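PDB 4CHM: IMC sub-compartment protein ISP1 from Toxoplasma gondii, which belongs to a family of inner membrane complex sub-compartment proteins critical for parasite replication, and adopts a pleckstrin homology fold. Local coordinates for residues P6-T9 / A10-E14; H17-L21 / A22-V26; H70-D73 / Q74-V78; C114-D117 / L118-L122. One frame throughout, in Å; residues are numbered along the deposited sequence.

In the fold
All four contacts are local, between residues close along the chain. Interactions 1 and 3 are surface contacts in which a threonine N-cap and the residue three places on close a capping box; the partner is an aspartate in the first, a glutamine in the second. Interactions 1 and 2 share helix 10-22: one starts it, the other ends it and leads into strand 24-29. Interaction 2 is partly buried, with Leu-20 and Met-24 inside and Ala-22 and Arg-18 outside. Interaction 4, the buried one, lies on helix 109-125 and is mainly apolar; it touches the other three. A sulfate joins interactions 3 and 4, held by His-70, Gln-74 and Lys-120.

Interaction 1 (P6-T9 / A10-E14)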
loop_
_atom_site.group_PDB
_atom_site.type_symbol
_atom_site.label_atom_id
_atom_site.label_comp_id
_atom_site.label_asym_id
_atom_site.label_seq_id
_atom_site.Cartn_x
_atom_site.Cartn_y
_atom_site.Cartn_z
ATOM N N PRO A 6 7.885 15.548 -11.335
ATOM C CA PRO A 6 8.309 14.295 -11.950
ATOM C C PRO A 6 7.117 13.337 -12.076
ATOM O O PRO A 6 6.066 13.534 -11.432
ATOM C CB PRO A 6 9.365 13.745 -10.956
ATOM C CG PRO A 6 9.418 14.731 -9.803
ATOM C CD PRO A 6 8.174 15.571 -9.895
ATOM N N GLN A 7 7.237 12.384 -12.972
ATOM C CA GLN A 7 6.318 11.295 -13.019
ATOM C C GLN A 7 7.085 9.978 -12.966
ATOM O O GLN A 7 8.243 9.898 -13.394
ATOM C CB GLN A 7 5.458 11.371 -14.279
ATOM C CG GLN A 7 6.185 10.993 -15.540
ATOM C CD GLN A 7 5.310 11.148 -16.767
ATOM O OE1 GLN A 7 5.500 12.074 -17.570
ATOM N NE2 GLN A 7 4.319 10.282 -16.899
ATOM N N VAL A 8 6.428 8.939 -12.473
ATOM C CA VAL A 8 7.102 7.666 -12.272
ATOM C C VAL A 8 7.343 6.872 -13.583
ATOM O O VAL A 8 6.488 6.803 -14.457
ATOM C CB VAL A 8 6.392 6.814 -11.204
ATOM C CG1 VAL A 8 6.393 7.555 -9.874
ATOM C CG2 VAL A 8 4.968 6.509 -11.633
ATOM N N THR A 9 8.513 6.259 -13.680
ATOM C CA THR A 9 8.883 5.478 -14.854
ATOM C C THR A 9 8.800 3.981 -14.550
ATOM O O THR A 9 8.583 3.567 -13.387
ATOM C CB THR A 9 10.329 5.765 -15.218
ATOM O OG1 THR A 9 11.132 5.462 -14.094
ATOM C CG2 THR A 9 10.519 7.258 -15.553
ATOM N N ALA A 10 9.061 3.168 -15.573
ATOM C CA ALA A 10 9.077 1.712 -15.397
ATOM C C ALA A 10 10.201 1.285 -14.431
ATOM O O ALA A 10 10.025 0.394 -13.589
ATOM C CB ALA A 10 9.208 1.011 -16.750
ATOM N N ALA A 11 11.323 1.972 -14.516
ATOM C CA ALA A 11 12.446 1.750 -13.622
ATOM C C ALA A 11 12.078 2.018 -12.148
ATOM O O ALA A 11 12.515 1.280 -11.233
ATOM C CB ALA A 11 13.590 2.648 -14.032
ATOM N N ASP A 12 11.393 3.137 -11.917
ATOM C CA ASP A 12 10.847 3.466 -10.579
ATOM C C ASP A 12 10.016 2.319 -10.064
ATOM O O ASP A 12 10.180 1.888 -8.928
ATOM C CB ASP A 12 9.944 4.702 -10.661
ATOM C CG ASP A 12 10.718 5.964 -10.902
ATOM O OD1 ASP A 12 11.917 5.972 -10.595
ATOM O OD2 ASP A 12 10.129 6.935 -11.410
ATOM N N ILE A 13 9.070 1.879 -10.881
ATOM C CA ILE A 13 8.156 0.801 -10.494
ATOM C C ILE A 13 8.905 -0.526 -10.267
ATOM O O ILE A 13 8.616 -1.274 -9.328
ATOM C CB ILE A 13 7.038 0.615 -11.532
ATOM C CG1 ILE A 13 6.112 1.832 -11.525
ATOM C CG2 ILE A 13 6.252 -0.679 -11.275
ATOM C CD1 ILE A 13 5.281 1.973 -12.797
ATOM N N GLU A 14 9.915 -0.780 -11.080
ATOM C CA GLU A 14 10.663 -1.997 -10.902
ATOM C C GLU A 14 11.518 -1.947 -9.638
ATOM O O GLU A 14 11.765 -2.972 -9.008
ATOM C CB GLU A 14 11.518 -2.312 -12.114
ATOM C CG GLU A 14 12.503 -3.440 -11.856
ATOM C CD GLU A 14 11.832 -4.783 -11.553
ATOM O OE1 GLU A 14 10.649 -4.988 -11.926
ATOM O OE2 GLU A 14 12.510 -5.660 -10.977
#
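The extended run 6-9 turns at Thr-9 into the first turn of helix 10-22, where the i+4 to i bond from Ile-13 N to Thr-9 O (3.1 Å) links the two backbones and Glu-14 N bonds Ala-10 O one residue further on. Thr-9 and Asp-12 form a capping box at this helix start, with Thr-9 as the N-cap. Its chi1 of 57° sets OG1 between its own backbone N and carbonyl carbon, facing the helix, and there Thr-9 OG1 accepts from Asp-12 N at 3.2 Å and 169°. Asp-12 answers in the reverse direction: its OD2 takes the N-H of Thr-9 N at 2.9 Å, met from above the carboxylate plane. The two side chains thus exchange bonds with each other's backbone, so the N-H groups of Asp-12 and of the N-cap residue itself both have acceptors. Asp-12 OD1 makes a salt bridge with Lys-110, so the carboxylate joins the cap to helix 109-125 as well. Val-8 CB lies 3.7 Å from Asp-12 OD2, the oxygen that takes the Thr-9 N-H, and Val-8 also packs on Cys-114 and Asp-117 of that helix. The Ile-13 side chain passes the cap carbonyl, its CG1 lying 3.5 Å from Thr-9 O.

Interaction 2 (H17-L21 / A22-V26)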
loop_
_atom_site.group_PDB
_atom_site.type_symbol
_atom_site.label_atom_id
_atom_site.label_comp_id
_atom_site.label_asym_id
_atom_site.label_seq_id
_atom_site.Cartn_x
_atom_site.Cartn_y
_atom_site.Cartn_z
ATOM N N HIS A 17 9.343 -2.772 -6.947
ATOM C CA HIS A 17 9.089 -4.228 -7.055
ATOM C C HIS A 17 10.180 -5.014 -6.359
ATOM O O HIS A 17 9.911 -5.890 -5.519
ATOM C CB HIS A 17 9.014 -4.614 -8.521
ATOM C CG HIS A 17 8.474 -5.987 -8.772
ATOM N ND1 HIS A 17 8.870 -6.725 -9.816
ATOM C CD2 HIS A 17 7.475 -6.717 -8.133
ATOM C CE1 HIS A 17 8.181 -7.881 -9.835
ATOM N NE2 HIS A 17 7.327 -7.872 -8.814
ATOM N N ARG A 18 11.428 -4.649 -6.634
ATOM C CA ARG A 18 12.551 -5.291 -5.982
ATOM C C ARG A 18 12.483 -5.137 -4.453
ATOM O O ARG A 18 12.685 -6.103 -3.726
ATOM C CB ARG A 18 13.871 -4.750 -6.511
ATOM C CG ARG A 18 15.079 -5.441 -5.883
ATOM C CD ARG A 18 16.370 -4.670 -6.112
ATOM N NE ARG A 18 16.698 -3.831 -4.959
ATOM C CZ ARG A 18 16.548 -2.514 -4.930
ATOM N NH1 ARG A 18 16.093 -1.880 -6.002
ATOM N NH2 ARG A 18 16.866 -1.828 -3.834
ATOM N N ARG A 19 12.167 -3.957 -3.972
ATOM C CA ARG A 19 12.093 -3.755 -2.543
ATOM C C ARG A 19 10.924 -4.509 -1.891
ATOM O O ARG A 19 11.067 -5.045 -0.836
ATOM C CB ARG A 19 12.093 -2.293 -2.191
ATOM C CG ARG A 19 13.414 -1.601 -2.428
ATOM C CD ARG A 19 13.317 -0.146 -2.092
ATOM N NE ARG A 19 12.720 0.598 -3.152
ATOM C CZ ARG A 19 11.698 1.420 -3.034
ATOM N NH1 ARG A 19 11.157 1.615 -1.881
ATOM N NH2 ARG A 19 11.246 2.049 -4.085
ATOM N N LEU A 20 9.803 -4.576 -2.574
ATOM C CA LEU A 20 8.650 -5.345 -2.101
ATOM C C LEU A 20 8.966 -6.824 -1.972
ATOM O O LEU A 20 8.506 -7.487 -1.029
ATOM C CB LEU A 20 7.448 -5.148 -3.036
ATOM C CG LEU A 20 6.037 -5.494 -2.581
ATOM C CD1 LEU A 20 5.721 -4.919 -1.190
ATOM C CD2 LEU A 20 4.988 -5.045 -3.606
ATOM N N LEU A 21 9.774 -7.347 -2.886
ATOM C CA LEU A 21 10.139 -8.754 -2.840
ATOM C C LEU A 21 11.106 -9.023 -1.711
ATOM O O LEU A 21 11.126 -10.119 -1.157
ATOM C CB LEU A 21 10.772 -9.211 -4.170
ATOM C CG LEU A 21 9.892 -9.179 -5.414
ATOM C CD1 LEU A 21 10.721 -9.517 -6.638
ATOM C CD2 LEU A 21 8.711 -10.145 -5.272
ATOM N N ALA A 22 11.946 -8.040 -1.406
ATOM C CA ALA A 22 12.943 -8.175 -0.353
ATOM C C ALA A 22 12.311 -7.807 1.011
ATOM O O ALA A 22 12.902 -8.038 2.082
ATOM C CB ALA A 22 14.135 -7.264 -0.656
ATOM N N GLY A 23 11.090 -7.277 0.963
ATOM C CA GLY A 23 10.448 -6.755 2.161
ATOM C C GLY A 23 10.821 -5.304 2.366
ATOM O O GLY A 23 11.946 -4.929 2.105
ATOM N N MET A 24 9.856 -4.471 2.748
ATOM C CA MET A 24 10.129 -3.048 2.906
ATOM C C MET A 24 9.375 -2.433 4.096
ATOM O O MET A 24 8.265 -2.865 4.444
ATOM C CB MET A 24 9.769 -2.293 1.627
ATOM C CG MET A 24 8.256 -2.311 1.337
ATOM S SD MET A 24 7.863 -1.605 -0.286
ATOM C CE MET A 24 8.268 0.115 0.030
ATOM N N ALA A 25 9.931 -1.403 4.666
ATOM C CA ALA A 25 9.340 -0.735 5.792
ATOM C C ALA A 25 8.147 0.169 5.433
ATOM O O ALA A 25 8.212 1.009 4.548
ATOM C CB ALA A 25 10.402 0.054 6.523
ATOM N N VAL A 26 7.067 -0.026 6.162
ATOM C CA VAL A 26 5.906 0.822 6.086
ATOM C C VAL A 26 5.237 0.947 7.423
ATOM O O VAL A 26 5.522 0.232 8.297
ATOM C CB VAL A 26 4.826 0.315 5.107
ATOM C CG1 VAL A 26 5.267 0.292 3.691
ATOM C CG2 VAL A 26 4.204 -0.966 5.548
#
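Leu-20 and Met-24 meet where helix 10-22 ends and strand 24-29 of the pleckstrin homology fold begins, a helix-to-strand turn made through Gly-23. The tight part is the buried side. Leu-20 CD1 lies 4.0 Å from Met-24 SD, the two chains crossing at a slant, and Leu-20 also packs on Phe-115 and Leu-118 of helix 109-125 and on Leu-40 of strand 35-43. The last helical turn is held by Ala-22 N to Arg-18 O (3.1 Å, 143°), with a weak bond from Gly-23 N to Leu-20 O at 3.3 Å. Gly-23 then leaves helical angles with phi 88°, where a side chain would press on the preceding carbonyl oxygen, and so the chain can swing into the strand. The outer side is looser: Ala-22 is exposed, and the Arg-18 side chain starts away from the turn, its NH1 paired with Asp-15. Between the two sides lies Arg-19, which bends at chi3 (-81°), bringing its guanidinium beside the methionine while salt bridges to Asp-15 and Asp-111 hold it. Met-24, with its own bend at chi3, offers that group its methyl: CE sits 3.8 Å from Arg-19 NH1.

Interaction 3 (H70-D73 / Q74-V78); sequences HTRD and QLQRV. With SO4 (sulfate ion), chain G; SO4 (sulfate ion), chain E.
Gln-74 reaches back from the first turn of helix 72-76 to His-70 and Thr-71. Gln-74 CB lies 3.5 Å from Thr-71 OG1. The first torsion, -68°, turns CG anti to the carbonyl carbon, and CG packs on the same hydroxyl oxygen. From there the extended chain carries the amide out past the threonine, and CD and OE1 pass near Thr-71 CG2. Gln-74 OE1 is gripped twice, by His-70 N at 2.8 Å and by Thr-71 N at 2.9 Å; the two N-H groups come from opposite faces of the amide plane, and the second stands well above it. OE1 also sits over one face of the His-70 imidazole, whose plane is turned 74° from the amide. With its oxygen so engaged, the amide turns its nitrogen to a sulfate ion, probably from the crystallisation liquor: Gln-74 NE2 lies 2.5 Å from sulfate O2. His-70 NE2 gives a nearly straight bond to O3 of that sulfate, and Lys-120 reaches the same ion.

On the other flank, Arg-72 and Gln-76 run side by side toward a second sulfate. Arg-72 NE bonds its O4 at 2.5 Å and NH2 its O3, while Gln-76 NE2 adds a weak bond to O4; Arg-72 NH2 also pairs with Asp-86. Leu-75 packs on Leu-69, Cys-90 and Ala-92. Because Gln-74 N returns a bond to Thr-71 OG1 (3.3 Å, 166°), Thr-71 and Gln-74 make a capping box, here with glutamine as its second member, at the N-terminus of the short helix that follows strand 65-69.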
loop_
_atom_site.group_PDB
_atom_site.type_symbol
_atom_site.label_atom_id
_atom_site.label_comp_id
_atom_site.label_asym_id
_atom_site.label_seq_id
_atom_site.Cartn_x
_atom_site.Cartn_y
_atom_site.Cartn_z
ATOM N N HIS A 70 -6.260 5.588 -3.145
ATOM C CA HIS A 70 -5.093 6.460 -3.159
ATOM C C HIS A 70 -5.330 7.970 -3.248
ATOM O O HIS A 70 -4.520 8.729 -2.780
ATOM C CB HIS A 70 -4.113 6.021 -4.234
ATOM C CG HIS A 70 -4.689 6.034 -5.608
ATOM N ND1 HIS A 70 -4.377 7.000 -6.531
ATOM C CD2 HIS A 70 -5.574 5.210 -6.211
ATOM C CE1 HIS A 70 -5.027 6.760 -7.650
ATOM N NE2 HIS A 70 -5.771 5.688 -7.478
ATOM N N THR A 71 -6.415 8.392 -3.888
ATOM C CA THR A 71 -6.723 9.815 -3.999
ATOM C C THR A 71 -7.210 10.381 -2.677
ATOM O O THR A 71 -7.798 9.677 -1.877
ATOM C CB THR A 71 -7.770 10.131 -5.085
ATOM O OG1 THR A 71 -9.064 9.754 -4.625
ATOM C CG2 THR A 71 -7.446 9.434 -6.404
ATOM N N ARG A 72 -6.974 11.659 -2.459
ATOM C CA ARG A 72 -7.461 12.291 -1.246
ATOM C C ARG A 72 -8.920 11.939 -0.932
ATOM O O ARG A 72 -9.238 11.538 0.199
ATOM C CB ARG A 72 -7.268 13.812 -1.288
ATOM C CG ARG A 72 -7.795 14.526 -0.039
ATOM C CD ARG A 72 -7.594 16.039 -0.134
ATOM N NE ARG A 72 -7.692 16.671 1.187
ATOM C CZ ARG A 72 -6.669 16.798 2.024
ATOM N NH1 ARG A 72 -5.477 16.302 1.699
ATOM N NH2 ARG A 72 -6.843 17.376 3.211
ATOM N N ASP A 73 -9.800 12.059 -1.924
ATOM C CA ASP A 73 -11.252 11.818 -1.708
ATOM C C ASP A 73 -11.621 10.357 -1.329
ATOM O O ASP A 73 -12.466 10.133 -0.473
ATOM C CB ASP A 73 -12.078 12.296 -2.916
ATOM C CG ASP A 73 -12.267 13.844 -2.943
ATOM O OD1 ASP A 73 -11.927 14.523 -1.944
ATOM O OD2 ASP A 73 -12.770 14.360 -3.963
ATOM N N GLN A 74 -11.002 9.396 -2.013
ATOM C CA GLN A 74 -11.068 7.970 -1.676
ATOM C C GLN A 74 -10.653 7.690 -0.225
ATOM O O GLN A 74 -11.350 7.063 0.503
ATOM C CB GLN A 74 -10.165 7.149 -2.642
ATOM C CG GLN A 74 -10.655 7.105 -4.094
ATOM C CD GLN A 74 -9.619 6.532 -5.038
ATOM O OE1 GLN A 74 -8.424 6.466 -4.712
ATOM N NE2 GLN A 74 -10.062 6.123 -6.220
ATOM N N LEU A 75 -9.540 8.239 0.186
ATOM C CA LEU A 75 -9.035 8.035 1.547
ATOM C C LEU A 75 -9.869 8.766 2.644
ATOM O O LEU A 75 -10.037 8.249 3.756
ATOM C CB LEU A 75 -7.567 8.470 1.609
ATOM C CG LEU A 75 -6.612 7.545 0.840
ATOM C CD1 LEU A 75 -5.232 8.205 0.741
ATOM C CD2 LEU A 75 -6.521 6.177 1.531
ATOM N N GLN A 76 -10.447 9.899 2.321
ATOM C CA GLN A 76 -11.366 10.611 3.206
ATOM C C GLN A 76 -12.602 9.788 3.618
ATOM O O GLN A 76 -13.098 9.979 4.666
ATOM C CB GLN A 76 -11.764 11.973 2.625
ATOM C CG GLN A 76 -10.633 12.983 2.511
ATOM C CD GLN A 76 -10.273 13.635 3.817
ATOM O OE1 GLN A 76 -10.218 12.990 4.807
ATOM N NE2 GLN A 76 -10.092 14.927 3.810
ATOM N N ARG A 77 -13.013 8.820 2.807
ATOM C CA ARG A 77 -14.070 7.873 3.163
ATOM C C ARG A 77 -13.743 6.851 4.258
ATOM O O ARG A 77 -14.605 6.254 4.782
ATOM C CB ARG A 77 -14.588 7.155 1.942
ATOM C CG ARG A 77 -15.451 8.030 1.062
ATOM C CD ARG A 77 -15.777 7.364 -0.254
ATOM N NE ARG A 77 -16.658 8.212 -1.015
ATOM C CZ ARG A 77 -17.368 7.802 -2.044
ATOM N NH1 ARG A 77 -17.257 6.579 -2.449
ATOM N NH2 ARG A 77 -18.156 8.626 -2.685
ATOM N N VAL A 78 -12.487 6.692 4.604
ATOM C CA VAL A 78 -12.069 5.737 5.595
ATOM C C VAL A 78 -12.337 6.232 7.004
ATOM O O VAL A 78 -11.994 7.306 7.350
ATOM C CB VAL A 78 -10.579 5.389 5.498
ATOM C CG1 VAL A 78 -10.236 4.281 6.443
ATOM C CG2 VAL A 78 -10.187 5.049 4.101
HETATM S S SO4 G . -10.534 18.139 2.444
HETATM O O1 SO4 G . -10.780 19.433 1.753
HETATM O O2 SO4 G . -11.773 17.677 3.162
HETATM O O3 SO4 G . -9.417 18.360 3.412
HETATM O O4 SO4 G . -10.157 17.096 1.441
HETATM S S SO4 E . -8.599 4.953 -9.724
HETATM O O1 SO4 E . -8.605 6.002 -10.775
HETATM O O2 SO4 E . -9.254 5.475 -8.537
HETATM O O3 SO4 E . -7.194 4.583 -9.410
HETATM O O4 SO4 E . -9.292 3.761 -10.201
#

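Interaction 4 (C114-D117 / L118-L122). With SO4 (sulfate ion), chain E.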
loop_
_atom_site.group_PDB
_atom_site.type_symbol
_atom_site.label_atom_id
_atom_site.label_comp_id
_atom_site.label_asym_id
_atom_site.label_seq_id
_atom_site.Cartn_x
_atom_site.Cartn_y
_atom_site.Cartn_z
ATOM N N CYS A 114 4.183 4.732 -7.038
ATOM C CA CYS A 114 4.659 3.473 -7.658
ATOM C C CYS A 114 3.909 2.262 -7.211
ATOM O O CYS A 114 3.741 1.337 -7.986
ATOM C CB CYS A 114 6.150 3.233 -7.388
ATOM S SG CYS A 114 7.218 4.318 -8.314
ATOM N N PHE A 115 3.582 2.202 -5.919
ATOM C CA PHE A 115 2.862 1.063 -5.393
ATOM C C PHE A 115 1.553 0.851 -6.105
ATOM O O PHE A 115 1.144 -0.308 -6.349
ATOM C CB PHE A 115 2.576 1.212 -3.901
ATOM C CG PHE A 115 1.975 -0.034 -3.281
ATOM C CD1 PHE A 115 2.742 -1.196 -3.141
ATOM C CD2 PHE A 115 0.704 -0.025 -2.776
ATOM C CE1 PHE A 115 2.229 -2.333 -2.506
ATOM C CE2 PHE A 115 0.143 -1.185 -2.205
ATOM C CZ PHE A 115 0.918 -2.331 -2.060
ATOM N N VAL A 116 0.819 1.939 -6.315
ATOM C CA VAL A 116 -0.497 1.845 -6.981
ATOM C C VAL A 116 -0.358 1.231 -8.377
ATOM O O VAL A 116 -1.061 0.282 -8.709
ATOM C CB VAL A 116 -1.241 3.217 -7.015
ATOM C CG1 VAL A 116 -2.467 3.157 -7.913
ATOM C CG2 VAL A 116 -1.668 3.611 -5.594
ATOM N N ASP A 117 0.603 1.701 -9.148
ATOM C CA ASP A 117 0.899 1.137 -10.458
ATOM C C ASP A 117 1.364 -0.301 -10.425
ATOM O O ASP A 117 0.885 -1.100 -11.169
ATOM C CB ASP A 117 1.960 1.959 -11.144
ATOM C CG ASP A 117 1.516 3.352 -11.415
ATOM O OD1 ASP A 117 0.417 3.532 -11.915
ATOM O OD2 ASP A 117 2.252 4.262 -11.116
ATOM N N LEU A 118 2.275 -0.633 -9.532
ATOM C CA LEU A 118 2.774 -1.983 -9.424
ATOM C C LEU A 118 1.687 -2.989 -9.052
ATOM O O LEU A 118 1.658 -4.070 -9.570
ATOM C CB LEU A 118 3.903 -2.052 -8.402
ATOM C CG LEU A 118 4.501 -3.427 -8.151
ATOM C CD1 LEU A 118 5.144 -3.984 -9.396
ATOM C CD2 LEU A 118 5.459 -3.438 -6.985
ATOM N N LEU A 119 0.822 -2.622 -8.131
ATOM C CA LEU A 119 -0.253 -3.485 -7.706
ATOM C C LEU A 119 -1.226 -3.748 -8.839
ATOM O O LEU A 119 -1.699 -4.834 -9.026
ATOM C CB LEU A 119 -0.953 -2.895 -6.517
ATOM C CG LEU A 119 -1.016 -3.771 -5.294
ATOM C CD1 LEU A 119 -2.169 -4.717 -5.405
ATOM C CD2 LEU A 119 0.260 -4.518 -5.024
ATOM N N LYS A 120 -1.491 -2.718 -9.609
ATOM C CA LYS A 120 -2.299 -2.855 -10.768
ATOM C C LYS A 120 -1.636 -3.828 -11.729
ATOM O O LYS A 120 -2.302 -4.665 -12.261
ATOM C CB LYS A 120 -2.525 -1.491 -11.413
ATOM C CG LYS A 120 -3.777 -0.827 -10.875
ATOM C CD LYS A 120 -4.018 0.593 -11.336
ATOM C CE LYS A 120 -4.950 1.257 -10.344
ATOM N NZ LYS A 120 -5.882 2.275 -10.888
ATOM N N LYS A 121 -0.334 -3.710 -11.916
ATOM C CA LYS A 121 0.356 -4.591 -12.821
ATOM C C LYS A 121 0.285 -6.041 -12.356
ATOM O O LYS A 121 -0.072 -6.884 -13.118
ATOM C CB LYS A 121 1.804 -4.139 -13.005
ATOM C CG LYS A 121 2.052 -3.315 -14.260
ATOM C CD LYS A 121 3.401 -2.595 -14.269
ATOM C CE LYS A 121 4.333 -3.128 -15.357
ATOM N NZ LYS A 121 4.976 -2.041 -16.157
ATOM N N LEU A 122 0.523 -6.312 -11.088
ATOM C CA LEU A 122 0.443 -7.676 -10.578
ATOM C C LEU A 122 -0.955 -8.261 -10.696
ATOM O O LEU A 122 -1.138 -9.402 -11.067
ATOM C CB LEU A 122 0.870 -7.718 -9.129
ATOM C CG LEU A 122 2.288 -7.299 -8.822
ATOM C CD1 LEU A 122 2.449 -7.161 -7.339
ATOM C CD2 LEU A 122 3.248 -8.322 -9.363
HETATM S S SO4 E . -8.599 4.953 -9.724
HETATM O O1 SO4 E . -8.605 6.002 -10.775
HETATM O O2 SO4 E . -9.254 5.475 -8.537
HETATM O O3 SO4 E . -7.194 4.583 -9.410
HETATM O O4 SO4 E . -9.292 3.761 -10.201
#
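Phe-115 and Leu-119, one helical turn apart, lie side by side and point the same way on the buried flank of helix 109-125. The phenylalanine swings its CG anti to the backbone N (chi1 -173°), which carries the ring to where Leu-119 can cover one of its faces: Leu-119 CG stands over the ring and Leu-119 CD2 comes to 3.7 Å from Phe-115 CZ. The ring also meets Phe-106, the two planes at about 40°, and packs on Leu-16, Leu-40, Val-91 and Leu-93. Val-116 and Lys-120 likewise lie side by side and point the same way, the valine buried and the lysine reaching outward. The aliphatic part of the lysine runs past the valine, Lys-120 CE at 4.0 Å from Val-116 CG1, and the chain then bends at chi4 so that Lys-120 NZ bonds O3 of a sulfate ion at 3.0 Å. Leu-118 packs on His-17 and Leu-20 of the amino-terminal helix. The backbone beneath is regular, as in the bonds from Leu-118 N to Cys-114 O (2.9 Å) and from Leu-119 N to Phe-115 O (2.9 Å). A C-terminal helix that caps one open end of a strongly bent antiparallel sheet is characteristic of the pleckstrin homology fold.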